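Local coordinates for beta-fructofuranosidase (Arthrobacter, PDB 3WPU), which belongs to the levansucrase/invertase family of enzymes, whose members are built on a five-bladed beta-propeller, at residues A[146-151]-A[160-165]; A[273-278]-A[295-300]; A[404-409]-A[434-439]. One frame throughout, in Å; residues are numbered along the deposited sequence. Where two conformers were deposited one is given.

Interaction 1: A[146-151]-A[160-165]; sequences GVTGQI and QTQWSG
Thr148 and Gly149, in a loop of helical backbone angles, face Gln162 and Gln160 on strand 159-169 with no backbone hydrogen bond between them, CA atoms 7.6 Å apart for Thr148 and Gln162 and 6.9 Å for Gly149 and Gln160. In this beta-propeller enzyme the contact shows how a loop and a strand can meet through side-chain polar groups. Its centre is the hydroxyl of Thr148, set by chi1 of 62° between its own backbone N and carbonyl carbon. OG1 donates to OE1 of Gln160 at 2.7 Å, in the carbonyl plane and on a lone pair, and accepts from NE2 of Gln162 at 3.0 Å. The second bond is fairly straight (N-H...O 156°), with OG1 close to the amide plane of Gln162. Both amides are pinned at their other ends: Gln160 NE2 by Asp181 OD1 and Val182 O on strand 174-184, and Gln162 OE1 by the backbone N of Ile116 on strand 115-122. These outer bonds are consistent with the way each amide is turned, oxygen of Gln160 and nitrogen of Gln162 toward the hydroxyl, making the buried OG1 donor and acceptor at once. The methyl of Thr148 completes the fit, CG2 resting 3.4 Å from NE2 of Gln162.

Interaction 2: A[273-278]-A[295-300]; sequences TATCNE and DVNASG
Asn297, on helix 293-297, lays its amide against the backbone of Cys276, and the two ends of that amide are held very unequally. On the tight side OD1 accepts from the backbone N of Cys276 at 2.8 Å. The N-H points almost straight at it (170°), and the donor lies in the carbonyl plane of Asn297, on a lone pair. On the slack side ND2 reaches the carbonyl O of the same residue at 3.4 Å, a weak bond. The carboxamide meets the N-H and, weakly, the C=O of one residue, as the backbone of a neighbouring strand might, although 273-278 has no regular secondary structure apart from the start of a helix at Glu278. With chi1 of -78°, CG stands anti to the carbonyl carbon of Asn297 and the amide extends from the helix toward Cys276. The site lies in an excursion between two antiparallel strands of a propeller sheet, 260-266 and 305-313, and a disulfide lies beside it: Cys276 SG is bonded to Cys332 SG, and the side chain of Val296 touches Cys332 as well. Cys276 and Val296 are buried on this side. Toward solvent the packing thins, where exposed Thr275 offers OD1 of Asn297 little more than its CA at 3.5 Å and its CB at 3.8 Å.

Interaction 3: A[404-409]-A[434-439]; sequences GQPFAP and FIDTIG
The hydroxyl of Thr437 donates to the carbonyl O of Pro406, with OG1 and O only 2.6 Å apart. The donor sits 22° out of the carbonyl plane, and the C=O...O angle is 119°. Thr437 holds OG1 anti to its carbonyl carbon (chi1 -60°), which carries the hydroxyl to Pro406. Pro406 is the second residue of a type I beta turn from Gln405 to Ala408, closed by Ala408 N to Gln405 O at 2.8 Å; its own carbonyl points out of the turn and can be taken by a neighbour. The example illustrates how a turn docks on a strand through one carbonyl and one proline ring. The ring meets Asp436, the two side chains lying aslant, with CG of Pro406 3.6 Å from OD2. The carboxylate has stronger partners: OD1 forms a salt bridge with Arg446, and OD2 is hydrogen-bonded to a glycerol, probably from the crystallisation liquor. Apolar carbon thus lies beside a buried carboxylate whose two oxygens have polar partners. Farther along, CG of Pro409 approaches the carbonyl O of Gly439 at 4.0 Å, a looser touch where the chain turns a corner. The turn and Pro409 after it lie against strand 437-438 and its antiparallel partner 443-446, with Pro406 and Phe407 touching Arg446 and Pro409 touching Phe444.

How the interactions relate
From the N terminus the three contacts follow in series, neither nesting nor crossing, each closing its own loop. Interaction 1 folds the connection between strands 137-141 and 159-169 back onto the second of them, within the large mixed sheet. Interaction 2 closes a 16-residue span that runs from helix 278-281 to helix 293-297, part of the excursion between strands 260-266 and 305-313 of a separate five-stranded sheet. Interaction 3 spans 24 residues, with strand 423-425 and most of its antiparallel partner 430-434, and joins a turn to strand 437-438. Interactions 1 and 3 approach most closely, nearest atoms about 9 Å apart, whereas interaction 2 stays about 21 Å from the first and about 16 Å from the third.

Interaction 1: A[146-151]-A[160-165]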
loop_
_atom_site.group_PDB
_atom_site.type_symbol
_atom_site.label_atom_id
_atom_site.label_comp_id
_atom_site.label_asym_id
_atom_site.label_seq_id
_atom_site.Cartn_x
_atom_site.Cartn_y
_atom_site.Cartn_z
ATOM N N GLY A 146 4.275 -7.530 24.040
ATOM C CA GLY A 146 5.673 -7.900 24.129
ATOM C C GLY A 146 6.161 -8.806 23.031
ATOM O O GLY A 146 7.377 -8.918 22.830
ATOM N N VAL A 147 5.250 -9.451 22.297
ATOM C CA VAL A 147 5.658 -10.447 21.315
ATOM C C VAL A 147 6.559 -9.833 20.232
ATOM O O VAL A 147 7.581 -10.404 19.868
ATOM C CB VAL A 147 4.448 -11.153 20.663
ATOM C CG1 VAL A 147 4.850 -11.967 19.445
ATOM C CG2 VAL A 147 3.763 -12.068 21.685
ATOM N N THR A 148 6.177 -8.674 19.707
ATOM C CA THR A 148 6.931 -8.098 18.586
ATOM C C THR A 148 8.273 -7.488 19.015
ATOM O O THR A 148 9.152 -7.225 18.190
ATOM C CB THR A 148 6.094 -7.116 17.766
ATOM O OG1 THR A 148 5.686 -5.985 18.571
ATOM C CG2 THR A 148 4.881 -7.825 17.196
ATOM N N GLY A 149 8.455 -7.339 20.319
ATOM C CA GLY A 149 9.713 -6.885 20.883
ATOM C C GLY A 149 10.818 -7.917 20.805
ATOM O O GLY A 149 11.965 -7.582 20.982
ATOM N N GLN A 150 10.480 -9.165 20.499
ATOM C CA GLN A 150 11.458 -10.259 20.604
ATOM C C GLN A 150 12.733 -10.142 19.778
ATOM O O GLN A 150 13.775 -10.672 20.178
ATOM C CB GLN A 150 10.817 -11.606 20.366
ATOM C CG GLN A 150 10.089 -11.823 19.090
ATOM C CD GLN A 150 9.321 -13.138 19.151
ATOM O OE1 GLN A 150 9.710 -14.101 18.541
ATOM N NE2 GLN A 150 8.318 -13.188 19.971
ATOM N N ILE A 151 12.662 -9.482 18.630
ATOM C CA ILE A 151 13.795 -9.469 17.688
ATOM C C ILE A 151 14.875 -8.442 18.001
ATOM O O ILE A 151 15.962 -8.489 17.410
ATOM C CB ILE A 151 13.318 -9.267 16.225
ATOM C CG1 ILE A 151 12.690 -7.882 16.013
ATOM C CG2 ILE A 151 12.384 -10.406 15.819
ATOM C CD1 ILE A 151 12.272 -7.596 14.586
ATOM N N GLN A 160 7.421 0.866 20.729
ATOM C CA GLN A 160 7.631 -0.333 19.931
ATOM C C GLN A 160 6.315 -0.557 19.188
ATOM O O GLN A 160 5.274 -0.784 19.799
ATOM C CB GLN A 160 8.040 -1.495 20.833
ATOM C CG GLN A 160 8.914 -2.571 20.173
ATOM C CD GLN A 160 8.147 -3.516 19.275
ATOM O OE1 GLN A 160 7.515 -4.446 19.742
ATOM N NE2 GLN A 160 8.220 -3.286 17.955
ATOM N N THR A 161 6.374 -0.457 17.866
ATOM C CA THR A 161 5.169 -0.477 17.039
ATOM C C THR A 161 5.234 -1.540 15.986
ATOM O O THR A 161 6.293 -2.068 15.684
ATOM C CB THR A 161 4.961 0.832 16.292
ATOM O OG1 THR A 161 6.046 1.084 15.386
ATOM C CG2 THR A 161 4.878 1.963 17.245
ATOM N N GLN A 162 4.060 -1.821 15.443
ATOM C CA GLN A 162 3.895 -2.599 14.235
ATOM C C GLN A 162 3.376 -1.655 13.168
ATOM O O GLN A 162 2.382 -0.948 13.361
ATOM C CB GLN A 162 2.954 -3.778 14.420
ATOM C CG GLN A 162 3.389 -4.751 15.500
ATOM C CD GLN A 162 2.418 -4.829 16.656
ATOM O OE1 GLN A 162 1.220 -4.740 16.461
ATOM N NE2 GLN A 162 2.933 -5.058 17.859
ATOM N N TRP A 163 4.125 -1.585 12.079
ATOM C CA TRP A 163 3.771 -0.787 10.910
ATOM C C TRP A 163 3.404 -1.723 9.727
ATOM O O TRP A 163 3.406 -2.946 9.904
ATOM C CB TRP A 163 4.916 0.192 10.630
ATOM C CG TRP A 163 4.949 1.427 11.525
ATOM C CD1 TRP A 163 4.107 1.742 12.553
ATOM C CD2 TRP A 163 5.900 2.480 11.439
ATOM N NE1 TRP A 163 4.470 2.963 13.101
ATOM C CE2 TRP A 163 5.569 3.438 12.433
ATOM C CE3 TRP A 163 6.975 2.737 10.594
ATOM C CZ2 TRP A 163 6.318 4.615 12.612
ATOM C CZ3 TRP A 163 7.716 3.926 10.765
ATOM C CH2 TRP A 163 7.371 4.847 11.766
ATOM N N SER A 164 3.134 -1.161 8.536
ATOM C CA SER A 164 2.420 -1.829 7.443
ATOM C C SER A 164 3.202 -2.974 6.833
ATOM O O SER A 164 4.408 -3.025 6.914
ATOM C CB SER A 164 2.081 -0.838 6.307
ATOM O OG SER A 164 1.083 -1.365 5.440
ATOM N N GLY A 165 2.462 -3.863 6.209
ATOM C CA GLY A 165 3.045 -4.932 5.414
ATOM C C GLY A 165 1.975 -5.550 4.545
ATOM O O GLY A 165 1.295 -4.851 3.776
#

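Interaction 2: A[273-278]-A[295-300]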
loop_
_atom_site.group_PDB
_atom_site.type_symbol
_atom_site.label_atom_id
_atom_site.label_comp_id
_atom_site.label_asym_id
_atom_site.label_seq_id
_atom_site.Cartn_x
_atom_site.Cartn_y
_atom_site.Cartn_z
ATOM N N THR A 273 26.036 14.281 2.268
ATOM C CA THR A 273 26.832 14.293 1.049
ATOM C C THR A 273 26.053 13.802 -0.177
ATOM O O THR A 273 26.584 13.780 -1.283
ATOM C CB THR A 273 28.085 13.421 1.181
ATOM O OG1 THR A 273 27.706 12.064 1.417
ATOM C CG2 THR A 273 28.927 13.915 2.336
ATOM N N ALA A 274 24.802 13.401 0.021
ATOM C CA ALA A 274 23.984 12.918 -1.101
ATOM C C ALA A 274 23.942 13.933 -2.241
ATOM O O ALA A 274 23.790 15.152 -2.011
ATOM C CB ALA A 274 22.572 12.585 -0.644
ATOM N N THR A 275 24.102 13.430 -3.457
ATOM C CA THR A 275 24.029 14.248 -4.644
ATOM C C THR A 275 23.150 13.594 -5.697
ATOM O O THR A 275 22.900 12.384 -5.669
ATOM C CB THR A 275 25.411 14.452 -5.257
ATOM O OG1 THR A 275 25.960 13.176 -5.580
ATOM C CG2 THR A 275 26.324 15.201 -4.295
ATOM N N CYS A 276 22.693 14.419 -6.626
ATOM C CA CYS A 276 21.963 13.934 -7.773
ATOM C C CYS A 276 22.849 14.065 -9.003
ATOM O O CYS A 276 23.838 14.793 -8.991
ATOM C CB CYS A 276 20.616 14.638 -7.875
ATOM S SG CYS A 276 19.532 14.063 -6.532
ATOM N N ASN A 277 22.548 13.296 -10.033
ATOM C CA ASN A 277 23.296 13.370 -11.277
ATOM C C ASN A 277 22.369 13.678 -12.447
ATOM O O ASN A 277 21.168 13.892 -12.250
ATOM C CB ASN A 277 24.095 12.082 -11.491
ATOM C CG ASN A 277 23.222 10.855 -11.651
ATOM O OD1 ASN A 277 22.060 10.930 -12.069
ATOM N ND2 ASN A 277 23.780 9.703 -11.313
ATOM N N GLU A 278 22.916 13.713 -13.660
ATOM C CA GLU A 278 22.121 14.062 -14.843
ATOM C C GLU A 278 20.940 13.121 -15.049
ATOM O O GLU A 278 19.877 13.553 -15.484
ATOM C CB GLU A 278 22.988 14.065 -16.114
ATOM C CG GLU A 278 23.832 15.316 -16.239
ATOM C CD GLU A 278 24.658 15.350 -17.517
ATOM O OE1 GLU A 278 25.503 16.259 -17.634
ATOM O OE2 GLU A 278 24.474 14.474 -18.393
ATOM N N ASP A 295 22.687 23.356 -9.768
ATOM C CA ASP A 295 21.562 24.087 -9.162
ATOM C C ASP A 295 20.664 23.165 -8.322
ATOM O O ASP A 295 20.184 23.545 -7.254
ATOM C CB ASP A 295 20.701 24.782 -10.219
ATOM C CG ASP A 295 21.376 26.009 -10.830
ATOM O OD1 ASP A 295 22.430 26.464 -10.313
ATOM O OD2 ASP A 295 20.821 26.527 -11.823
ATOM N N VAL A 296 20.403 21.962 -8.818
ATOM C CA VAL A 296 19.583 21.031 -8.055
ATOM C C VAL A 296 20.303 20.601 -6.760
ATOM O O VAL A 296 19.704 20.582 -5.680
ATOM C CB VAL A 296 19.174 19.813 -8.910
ATOM C CG1 VAL A 296 18.479 18.748 -8.060
ATOM C CG2 VAL A 296 18.252 20.281 -10.038
ATOM N N ASN A 297 21.581 20.262 -6.867
ATOM C CA ASN A 297 22.379 19.892 -5.680
ATOM C C ASN A 297 22.496 20.980 -4.610
ATOM O O ASN A 297 22.674 20.663 -3.415
ATOM C CB ASN A 297 23.759 19.406 -6.091
ATOM C CG ASN A 297 23.738 17.982 -6.597
ATOM O OD1 ASN A 297 22.878 17.184 -6.219
ATOM N ND2 ASN A 297 24.676 17.654 -7.453
ATOM N N ALA A 298 22.374 22.237 -5.035
ATOM C CA ALA A 298 22.378 23.397 -4.119
ATOM C C ALA A 298 21.016 23.730 -3.534
ATOM O O ALA A 298 20.927 24.587 -2.653
ATOM C CB ALA A 298 22.935 24.632 -4.835
ATOM N N SER A 299 19.947 23.063 -3.982
ATOM C CA SER A 299 18.576 23.491 -3.679
ATOM C C SER A 299 17.962 22.944 -2.388
ATOM O O SER A 299 16.973 23.490 -1.892
ATOM C CB SER A 299 17.653 23.080 -4.822
ATOM O OG SER A 299 17.482 21.672 -4.831
ATOM N N GLY A 300 18.523 21.869 -1.855
ATOM C CA GLY A 300 17.871 21.131 -0.771
ATOM C C GLY A 300 17.254 19.818 -1.263
ATOM O O GLY A 300 16.911 18.952 -0.468
#

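Interaction 3: A[404-409]-A[434-439]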
loop_
_atom_site.group_PDB
_atom_site.type_symbol
_atom_site.label_atom_id
_atom_site.label_comp_id
_atom_site.label_asym_id
_atom_site.label_seq_id
_atom_site.Cartn_x
_atom_site.Cartn_y
_atom_site.Cartn_z
ATOM N N GLY A 404 -1.032 23.064 2.668
ATOM C CA GLY A 404 -1.385 22.950 4.077
ATOM C C GLY A 404 -0.976 21.620 4.688
ATOM O O GLY A 404 -0.099 20.908 4.157
ATOM N N GLN A 405 -1.637 21.255 5.781
ATOM C CA GLN A 405 -1.396 19.978 6.468
ATOM C C GLN A 405 -2.706 19.352 6.913
ATOM O O GLN A 405 -3.706 20.046 7.085
ATOM C CB GLN A 405 -0.527 20.164 7.712
ATOM C CG GLN A 405 0.866 20.666 7.461
ATOM C CD GLN A 405 1.692 19.697 6.651
ATOM O OE1 GLN A 405 1.507 18.479 6.731
ATOM N NE2 GLN A 405 2.619 20.234 5.863
ATOM N N PRO A 406 -2.711 18.027 7.129
ATOM C CA PRO A 406 -3.940 17.368 7.557
ATOM C C PRO A 406 -4.506 17.879 8.889
ATOM O O PRO A 406 -5.676 17.670 9.156
ATOM C CB PRO A 406 -3.551 15.892 7.687
ATOM C CG PRO A 406 -2.219 15.761 7.077
ATOM C CD PRO A 406 -1.632 17.077 6.784
ATOM N N PHE A 407 -3.658 18.530 9.693
ATOM C CA PHE A 407 -4.054 19.107 10.967
ATOM C C PHE A 407 -4.231 20.620 10.859
ATOM O O PHE A 407 -4.585 21.265 11.837
ATOM C CB PHE A 407 -3.036 18.765 12.063
ATOM C CG PHE A 407 -1.615 19.020 11.670
ATOM C CD1 PHE A 407 -1.070 20.301 11.736
ATOM C CD2 PHE A 407 -0.826 17.980 11.192
ATOM C CE1 PHE A 407 0.240 20.535 11.354
ATOM C CE2 PHE A 407 0.483 18.213 10.802
ATOM C CZ PHE A 407 1.021 19.484 10.880
ATOM N N ALA A 408 -4.029 21.172 9.663
ATOM C CA ALA A 408 -4.107 22.631 9.444
ATOM C C ALA A 408 -4.304 22.916 7.948
ATOM O O ALA A 408 -3.343 23.242 7.240
ATOM C CB ALA A 408 -2.842 23.304 9.972
ATOM N N PRO A 409 -5.546 22.733 7.453
ATOM C CA PRO A 409 -5.783 22.935 6.031
ATOM C C PRO A 409 -5.517 24.361 5.596
ATOM O O PRO A 409 -5.788 25.297 6.349
ATOM C CB PRO A 409 -7.267 22.590 5.860
ATOM C CG PRO A 409 -7.581 21.696 6.993
ATOM C CD PRO A 409 -6.716 22.139 8.125
ATOM N N PHE A 434 -7.503 4.944 3.320
ATOM C CA PHE A 434 -8.082 5.468 4.564
ATOM C C PHE A 434 -8.194 6.959 4.471
ATOM O O PHE A 434 -7.415 7.639 3.815
ATOM C CB PHE A 434 -7.266 5.035 5.798
ATOM C CG PHE A 434 -6.062 5.901 6.088
ATOM C CD1 PHE A 434 -6.157 7.053 6.847
ATOM C CD2 PHE A 434 -4.818 5.597 5.557
ATOM C CE1 PHE A 434 -5.042 7.848 7.098
ATOM C CE2 PHE A 434 -3.702 6.382 5.793
ATOM C CZ PHE A 434 -3.811 7.532 6.548
ATOM N N ILE A 435 -9.125 7.491 5.253
ATOM C CA ILE A 435 -9.351 8.935 5.316
ATOM C C ILE A 435 -8.468 9.608 6.363
ATOM O O ILE A 435 -8.428 9.179 7.534
ATOM C CB ILE A 435 -10.814 9.209 5.701
ATOM C CG1 ILE A 435 -11.770 8.663 4.638
ATOM C CG2 ILE A 435 -11.036 10.710 5.880
ATOM C CD1 ILE A 435 -13.238 8.723 5.006
ATOM N N ASP A 436 -7.760 10.657 5.959
ATOM C CA ASP A 436 -6.891 11.342 6.895
ATOM C C ASP A 436 -7.652 12.567 7.364
ATOM O O ASP A 436 -8.074 12.618 8.526
ATOM C CB ASP A 436 -5.540 11.692 6.288
ATOM C CG ASP A 436 -4.552 12.214 7.324
ATOM O OD1 ASP A 436 -4.948 12.524 8.465
ATOM O OD2 ASP A 436 -3.376 12.349 6.977
ATOM N N THR A 437 -7.864 13.524 6.461
ATOM C CA THR A 437 -8.662 14.723 6.793
ATOM C C THR A 437 -9.624 15.074 5.659
ATOM O O THR A 437 -9.265 14.954 4.507
ATOM C CB THR A 437 -7.747 15.922 7.020
ATOM O OG1 THR A 437 -6.877 15.632 8.097
ATOM C CG2 THR A 437 -8.545 17.241 7.341
ATOM N N ILE A 438 -10.822 15.558 5.993
ATOM C CA ILE A 438 -11.715 16.145 5.002
ATOM C C ILE A 438 -12.238 17.429 5.609
ATOM O O ILE A 438 -12.679 17.415 6.747
ATOM C CB ILE A 438 -12.903 15.239 4.630
ATOM C CG1 ILE A 438 -12.380 13.936 4.006
ATOM C CG2 ILE A 438 -13.825 15.947 3.654
ATOM C CD1 ILE A 438 -13.452 12.901 3.720
ATOM N N GLY A 439 -12.128 18.510 4.855
ATOM C CA GLY A 439 -12.695 19.791 5.302
ATOM C C GLY A 439 -11.803 20.979 5.063
ATOM O O GLY A 439 -10.680 20.866 4.581
#